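Local coordinates for protein serine-threonine phosphatase 2C (Toxoplasma gondii, PDB 2I44) that probably dephosphorylates phosphoserine and phosphothreonine in proteins, as a metal-binding member of the PP2C phosphatase family, at residues Lys34-Leu42 and Ala310-Val318; Val271-Ala281 and Ala294-Gln303. All coordinates share one frame; numbering follows the deposited sequence.

Interaction 1 (Lys34-Leu42 and Ala310-Val318); sequences KHQEDRFTL and ADNITAMTV. With CA (calcium ion), chain D.
Asp38 and Thr314 run past one another in opposite directions, and Thr314 OG1 donates to the anti lone pair of Asp38 OD2 at 2.9 Å. Both oxygens have a second partner: OD2 is also hydrogen-bonded to Thr265 and OG1 to Thr28. Asp38 OD1 receives a 3.0 Å hydrogen bond from water 1, a ligand of the calcium ion. That water also donates to the carbonyl of Asn312, and Asp311 OD2 binds the same calcium directly at 2.3 Å. Asp38 thus stands in the second shell of the metal site that Asp60 and Asp266 complete. Beside it, the amide of Asn312 lies against the backbone of residues 35-37, its plane 52° from that of the Gln36 amide. A turn about the CB-CG bond of Gln36 (chi2 50°) brings OE1 back to accept the backbone N of Asp38 at 3.0 Å. Further along, the apolar part takes over. Selenomethionine Met316 runs extended as far as SE and then turns, so that CE lies 4.0 Å from Phe40 CB and 3.9 Å from Leu42 CB; Thr314 CG2 meets the Phe40 ring obliquely. Strands 38-42 and 313-318, nearly parallel at 15°, belong to the two facing sheets of the PP2C β-sandwich: 38-43 pairs with 53-62, while 313-320 runs between 22-29 and 258-264 and is backed by helix 291-305.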
# COMPACT_ATOMS: atom_id res chain seq x y z
N LYS A 34 -2.92 20.80 -3.37
CA LYS A 34 -4.25 21.40 -3.37
C LYS A 34 -5.33 20.40 -2.96
O LYS A 34 -6.43 20.79 -2.58
CB LYS A 34 -4.57 21.98 -4.75
CG LYS A 34 -4.56 20.96 -5.87
CD LYS A 34 -4.75 21.63 -7.22
CE LYS A 34 -6.14 21.42 -7.79
NZ LYS A 34 -6.23 22.09 -9.12
N HIS A 35 -5.00 19.11 -3.03
CA HIS A 35 -5.95 18.06 -2.67
C HIS A 35 -5.31 17.03 -1.75
O HIS A 35 -4.10 16.84 -1.76
CB HIS A 35 -6.40 17.31 -3.92
CG HIS A 35 -7.25 18.11 -4.85
ND1 HIS A 35 -7.49 17.72 -6.15
CD2 HIS A 35 -7.95 19.26 -4.67
CE1 HIS A 35 -8.30 18.58 -6.73
NE2 HIS A 35 -8.60 19.52 -5.85
N GLN A 36 -6.13 16.34 -0.97
CA GLN A 36 -5.65 15.27 -0.10
C GLN A 36 -6.08 14.00 -0.82
O GLN A 36 -7.26 13.62 -0.78
CB GLN A 36 -6.30 15.35 1.28
CG GLN A 36 -6.01 14.16 2.20
CD GLN A 36 -4.53 13.81 2.29
OE1 GLN A 36 -3.94 13.29 1.34
NE2 GLN A 36 -3.92 14.11 3.44
N GLU A 37 -5.14 13.35 -1.49
CA GLU A 37 -5.46 12.15 -2.25
C GLU A 37 -4.95 10.85 -1.64
O GLU A 37 -5.02 9.79 -2.26
CB GLU A 37 -4.96 12.31 -3.69
CG GLU A 37 -5.33 13.68 -4.26
CD GLU A 37 -5.22 13.76 -5.77
OE1 GLU A 37 -4.23 13.24 -6.33
OE2 GLU A 37 -6.11 14.38 -6.39
N ASP A 38 -4.42 10.93 -0.42
CA ASP A 38 -3.95 9.76 0.30
C ASP A 38 -5.16 9.20 1.05
O ASP A 38 -6.00 9.96 1.54
CB ASP A 38 -2.89 10.13 1.34
CG ASP A 38 -1.47 10.11 0.79
OD1 ASP A 38 -1.28 9.98 -0.44
OD2 ASP A 38 -0.53 10.23 1.61
N ARG A 39 -5.24 7.87 1.13
CA ARG A 39 -6.32 7.21 1.85
C ARG A 39 -5.73 6.02 2.61
O ARG A 39 -4.58 5.64 2.39
CB ARG A 39 -7.41 6.75 0.88
CG ARG A 39 -8.20 7.91 0.26
CD ARG A 39 -9.01 8.66 1.32
NE ARG A 39 -9.89 9.67 0.74
CZ ARG A 39 -9.49 10.85 0.26
NH1 ARG A 39 -8.21 11.19 0.28
NH2 ARG A 39 -10.38 11.68 -0.27
N PHE A 40 -6.51 5.42 3.50
CA PHE A 40 -6.01 4.29 4.27
C PHE A 40 -7.15 3.49 4.89
O PHE A 40 -8.27 3.98 5.03
CB PHE A 40 -5.04 4.77 5.34
CG PHE A 40 -5.62 5.82 6.26
CD1 PHE A 40 -6.51 5.47 7.26
CD2 PHE A 40 -5.26 7.15 6.11
CE1 PHE A 40 -7.03 6.43 8.12
CE2 PHE A 40 -5.78 8.13 6.97
CZ PHE A 40 -6.67 7.76 7.97
N THR A 41 -6.83 2.26 5.28
CA THR A 41 -7.81 1.37 5.86
C THR A 41 -7.16 0.47 6.89
O THR A 41 -6.09 -0.07 6.66
CB THR A 41 -8.44 0.50 4.74
OG1 THR A 41 -9.13 1.34 3.81
CG2 THR A 41 -9.41 -0.53 5.34
N LEU A 42 -7.80 0.35 8.05
CA LEU A 42 -7.30 -0.51 9.10
C LEU A 42 -8.45 -1.32 9.68
O LEU A 42 -9.43 -0.76 10.16
CB LEU A 42 -6.63 0.33 10.21
CG LEU A 42 -5.83 -0.44 11.27
CD1 LEU A 42 -4.96 0.51 12.06
CD2 LEU A 42 -6.77 -1.18 12.20
N ALA A 310 5.65 20.22 0.40
CA ALA A 310 5.45 18.82 0.76
C ALA A 310 4.28 18.13 0.06
O ALA A 310 3.24 18.74 -0.22
CB ALA A 310 5.27 18.71 2.28
N ASP A 311 4.46 16.85 -0.23
CA ASP A 311 3.43 16.05 -0.88
C ASP A 311 2.44 15.59 0.19
O ASP A 311 2.67 15.84 1.38
CB ASP A 311 4.08 14.83 -1.54
CG ASP A 311 3.08 13.93 -2.22
OD1 ASP A 311 2.00 14.42 -2.62
OD2 ASP A 311 3.37 12.72 -2.37
N ASN A 312 1.33 14.95 -0.19
CA ASN A 312 0.42 14.44 0.83
C ASN A 312 1.31 13.43 1.56
O ASN A 312 2.15 12.77 0.93
CB ASN A 312 -0.76 13.66 0.23
CG ASN A 312 -1.76 14.53 -0.50
OD1 ASN A 312 -1.90 15.72 -0.22
ND2 ASN A 312 -2.49 13.93 -1.43
N ILE A 313 1.15 13.31 2.88
CA ILE A 313 1.95 12.38 3.66
C ILE A 313 1.04 11.58 4.58
O ILE A 313 0.23 12.15 5.31
CB ILE A 313 3.00 13.10 4.54
CG1 ILE A 313 3.77 14.13 3.72
CG2 ILE A 313 3.97 12.08 5.14
CD1 ILE A 313 4.73 14.98 4.54
N THR A 314 1.19 10.26 4.53
CA THR A 314 0.39 9.38 5.36
C THR A 314 1.29 8.29 5.92
O THR A 314 2.07 7.66 5.19
CB THR A 314 -0.75 8.73 4.56
OG1 THR A 314 -1.69 9.74 4.18
CG2 THR A 314 -1.47 7.67 5.38
N ALA A 315 1.17 8.06 7.22
CA ALA A 315 1.96 7.03 7.89
C ALA A 315 1.08 6.22 8.84
O ALA A 315 0.25 6.77 9.56
CB ALA A 315 3.11 7.67 8.65
N MSE A 316 1.25 4.91 8.80
CA MSE A 316 0.50 4.00 9.65
C MSE A 316 1.57 3.16 10.33
O MSE A 316 2.33 2.47 9.65
CB MSE A 316 -0.43 3.11 8.81
CG MSE A 316 -1.30 2.14 9.61
SE MSE A 316 -2.41 0.98 8.49
CE MSE A 316 -3.86 2.22 8.15
N THR A 317 1.66 3.25 11.65
CA THR A 317 2.65 2.50 12.41
C THR A 317 2.02 1.34 13.17
O THR A 317 0.99 1.49 13.83
CB THR A 317 3.39 3.42 13.42
OG1 THR A 317 2.44 4.18 14.17
CG2 THR A 317 4.32 4.37 12.68
N VAL A 318 2.65 0.17 13.09
CA VAL A 318 2.16 -1.02 13.76
C VAL A 318 3.28 -1.64 14.60
O VAL A 318 4.31 -2.04 14.06
CB VAL A 318 1.66 -2.07 12.74
CG1 VAL A 318 1.10 -3.29 13.46
CG2 VAL A 318 0.60 -1.45 11.83
CA CA D . 2.32 10.85 -3.21
O HOH W 1 1.51 10.75 -1.03
O HOH W 2 0.82 12.16 -3.87
O HOH W 3 2.99 10.39 -4.96

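Interaction 2 (Val271-Ala281 and Ala294-Gln303)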
# COMPACT_ATOMS: atom_id res chain seq x y z
N VAL A 271 11.48 11.39 1.27
CA VAL A 271 12.33 12.13 2.19
C VAL A 271 13.11 11.26 3.18
O VAL A 271 14.33 11.44 3.34
CB VAL A 271 11.51 13.16 3.00
CG1 VAL A 271 12.44 13.95 3.90
CG2 VAL A 271 10.75 14.09 2.07
N MSE A 272 12.42 10.32 3.81
CA MSE A 272 13.05 9.45 4.82
C MSE A 272 13.40 8.03 4.36
O MSE A 272 12.66 7.42 3.59
CB MSE A 272 12.12 9.36 6.03
CG MSE A 272 11.77 10.69 6.68
SE MSE A 272 13.34 11.49 7.49
CE MSE A 272 12.92 13.36 7.17
N SER A 273 14.52 7.50 4.85
CA SER A 273 14.95 6.13 4.54
C SER A 273 14.23 5.19 5.51
O SER A 273 13.66 5.65 6.50
CB SER A 273 16.45 5.97 4.76
OG SER A 273 16.72 5.80 6.15
N ALA A 274 14.26 3.89 5.25
CA ALA A 274 13.60 2.93 6.12
C ALA A 274 14.12 3.02 7.55
O ALA A 274 13.34 3.10 8.50
CB ALA A 274 13.79 1.50 5.57
N ALA A 275 15.44 3.04 7.70
CA ALA A 275 16.06 3.14 9.02
C ALA A 275 15.65 4.43 9.74
O ALA A 275 15.38 4.41 10.94
CB ALA A 275 17.58 3.06 8.91
N GLN A 276 15.61 5.54 9.02
CA GLN A 276 15.21 6.81 9.64
C GLN A 276 13.78 6.77 10.14
O GLN A 276 13.47 7.26 11.23
CB GLN A 276 15.36 7.97 8.64
CG GLN A 276 16.80 8.32 8.29
CD GLN A 276 16.88 9.45 7.28
OE1 GLN A 276 16.32 9.36 6.19
NE2 GLN A 276 17.57 10.52 7.64
N ALA A 277 12.89 6.17 9.35
CA ALA A 277 11.49 6.09 9.75
C ALA A 277 11.33 5.21 11.00
O ALA A 277 10.66 5.59 11.95
CB ALA A 277 10.65 5.53 8.61
N VAL A 278 11.97 4.05 10.99
CA VAL A 278 11.86 3.15 12.13
C VAL A 278 12.39 3.81 13.40
O VAL A 278 11.76 3.74 14.45
CB VAL A 278 12.63 1.85 11.87
CG1 VAL A 278 12.69 1.01 13.13
CG2 VAL A 278 11.95 1.07 10.76
N GLU A 279 13.55 4.46 13.29
CA GLU A 279 14.15 5.14 14.43
C GLU A 279 13.19 6.19 15.01
O GLU A 279 12.94 6.20 16.22
CB GLU A 279 15.45 5.82 14.02
CG GLU A 279 16.03 6.74 15.09
CD GLU A 279 17.42 7.24 14.74
OE1 GLU A 279 18.39 6.46 14.88
OE2 GLU A 279 17.54 8.41 14.32
N ILE A 280 12.67 7.06 14.15
CA ILE A 280 11.74 8.10 14.57
C ILE A 280 10.51 7.48 15.24
O ILE A 280 10.07 7.94 16.29
CB ILE A 280 11.28 8.95 13.37
CG1 ILE A 280 12.46 9.73 12.80
CG2 ILE A 280 10.17 9.93 13.80
CD1 ILE A 280 12.13 10.54 11.56
N ALA A 281 9.96 6.44 14.62
CA ALA A 281 8.79 5.75 15.15
C ALA A 281 9.11 5.04 16.47
O ALA A 281 8.33 5.09 17.40
CB ALA A 281 8.27 4.74 14.12
N ALA A 294 4.59 11.55 14.57
CA ALA A 294 5.99 11.93 14.62
C ALA A 294 6.59 11.81 13.22
O ALA A 294 7.30 12.70 12.76
CB ALA A 294 6.74 11.03 15.60
N LEU A 295 6.28 10.71 12.53
CA LEU A 295 6.79 10.49 11.18
C LEU A 295 6.33 11.58 10.22
O LEU A 295 7.11 12.05 9.39
CB LEU A 295 6.34 9.12 10.65
CG LEU A 295 7.08 7.90 11.20
CD1 LEU A 295 6.41 6.62 10.74
CD2 LEU A 295 8.53 7.95 10.74
N VAL A 296 5.07 11.98 10.31
CA VAL A 296 4.56 13.01 9.42
C VAL A 296 5.11 14.40 9.74
O VAL A 296 5.58 15.11 8.85
CB VAL A 296 3.00 13.05 9.44
CG1 VAL A 296 2.49 14.23 8.61
CG2 VAL A 296 2.44 11.74 8.88
N GLU A 297 5.06 14.79 11.01
CA GLU A 297 5.54 16.12 11.40
C GLU A 297 7.05 16.29 11.15
O GLU A 297 7.48 17.36 10.72
CB GLU A 297 5.18 16.40 12.86
CG GLU A 297 3.69 16.22 13.14
CD GLU A 297 3.22 16.86 14.43
OE1 GLU A 297 3.93 16.72 15.45
OE2 GLU A 297 2.14 17.48 14.44
N MSE A 298 7.82 15.24 11.41
CA MSE A 298 9.27 15.27 11.19
C MSE A 298 9.56 15.47 9.70
O MSE A 298 10.47 16.22 9.33
CB MSE A 298 9.91 13.95 11.64
CG MSE A 298 9.90 13.69 13.14
SE MSE A 298 11.27 14.65 14.06
CE MSE A 298 12.62 13.27 14.11
N THR A 299 8.79 14.79 8.86
CA THR A 299 8.95 14.88 7.41
C THR A 299 8.61 16.28 6.92
O THR A 299 9.31 16.84 6.09
CB THR A 299 8.03 13.86 6.70
OG1 THR A 299 8.47 12.53 7.04
CG2 THR A 299 8.08 14.04 5.18
N LEU A 300 7.52 16.85 7.45
CA LEU A 300 7.09 18.19 7.07
C LEU A 300 8.11 19.24 7.49
O LEU A 300 8.37 20.20 6.75
CB LEU A 300 5.72 18.49 7.69
CG LEU A 300 4.53 17.76 7.06
CD1 LEU A 300 3.28 17.91 7.93
CD2 LEU A 300 4.28 18.33 5.68
N ALA A 301 8.70 19.07 8.67
CA ALA A 301 9.69 20.02 9.16
C ALA A 301 10.91 20.01 8.23
O ALA A 301 11.43 21.06 7.87
CB ALA A 301 10.11 19.64 10.57
N GLU A 302 11.35 18.81 7.85
CA GLU A 302 12.50 18.67 6.96
C GLU A 302 12.23 19.31 5.61
O GLU A 302 13.11 19.96 5.04
CB GLU A 302 12.83 17.19 6.77
CG GLU A 302 14.01 16.92 5.84
CD GLU A 302 15.28 17.62 6.29
OE1 GLU A 302 15.48 17.78 7.51
OE2 GLU A 302 16.09 18.01 5.42
N GLN A 303 11.02 19.13 5.11
CA GLN A 303 10.65 19.70 3.83
C GLN A 303 10.70 21.23 3.88
O GLN A 303 11.17 21.87 2.94
CB GLN A 303 9.26 19.21 3.41
CG GLN A 303 9.21 17.74 2.96
CD GLN A 303 9.84 17.49 1.59
OE1 GLN A 303 9.25 16.83 0.73
NE2 GLN A 303 11.05 17.99 1.39
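Val271 CG2 sits over one face of the Gln303 amide, 3.6 Å from Gln303 CD. At the edge of another amide, that of Gln276, the backbone N of Ser273 lies in the carbonyl plane on a lone pair of OE1. This is one half of a capping box; Ser273 OG returns the bond by accepting from Gln276 N at 3.1 Å, which caps the N-terminus of helix 274-286. The carboxylate of Glu302 turns to a salt bridge with Arg306, leaving its CG to touch Val271 CG1. Helices 274-281 and 294-303 cross at 123° with their axes 9.7 Å apart, in the outer α-layer of the PP2C αββα sandwich. The ends of Ile280 and selenomethionine Met298 meet head-on, Ile280 CD1 lying 3.8 Å from Met298 CE. Deeper in, Leu295 lays CD2 against the other helix, 3.4 Å from Ala277 O and 3.9 Å from Ile280 CB; Ile262 of strand 258-264 lies beneath. Met272, bent at both chi2 and chi3, carries CE to Glu302 CB, while its CG passes 3.8 Å from Thr299 OG1. With chi1 of -65° setting that hydroxyl beside its own backbone N, Thr299 OG1 donates to Leu295 O at 2.8 Å, almost straight along the C=O axis, and the same carbonyl oxygen also accepts from Thr299 N.

Along the chain, both segments of interaction 2 fall between those of interaction 1: 34-42 comes first, then 271-281 and 294-303, and finally 310-318. Their centres lie 14 Å apart, and helix 291-305 is joined to strand 313-320 by the short loop 306-312, which carries the calcium ligand Asp311, linking successive layers of the sandwich. Strand 313-320 shows one side to the opposite sheet in interaction 1 and the other to the helix of interaction 2, where Ile313 CD1 packs 3.5 Å from Thr299 CG2 and Thr317 CG2 3.6 Å from Leu295 CD1. Interaction 2 lies on the outer side of that strand, although the Gln303 side chain comes within about 6 Å of that of Asp311.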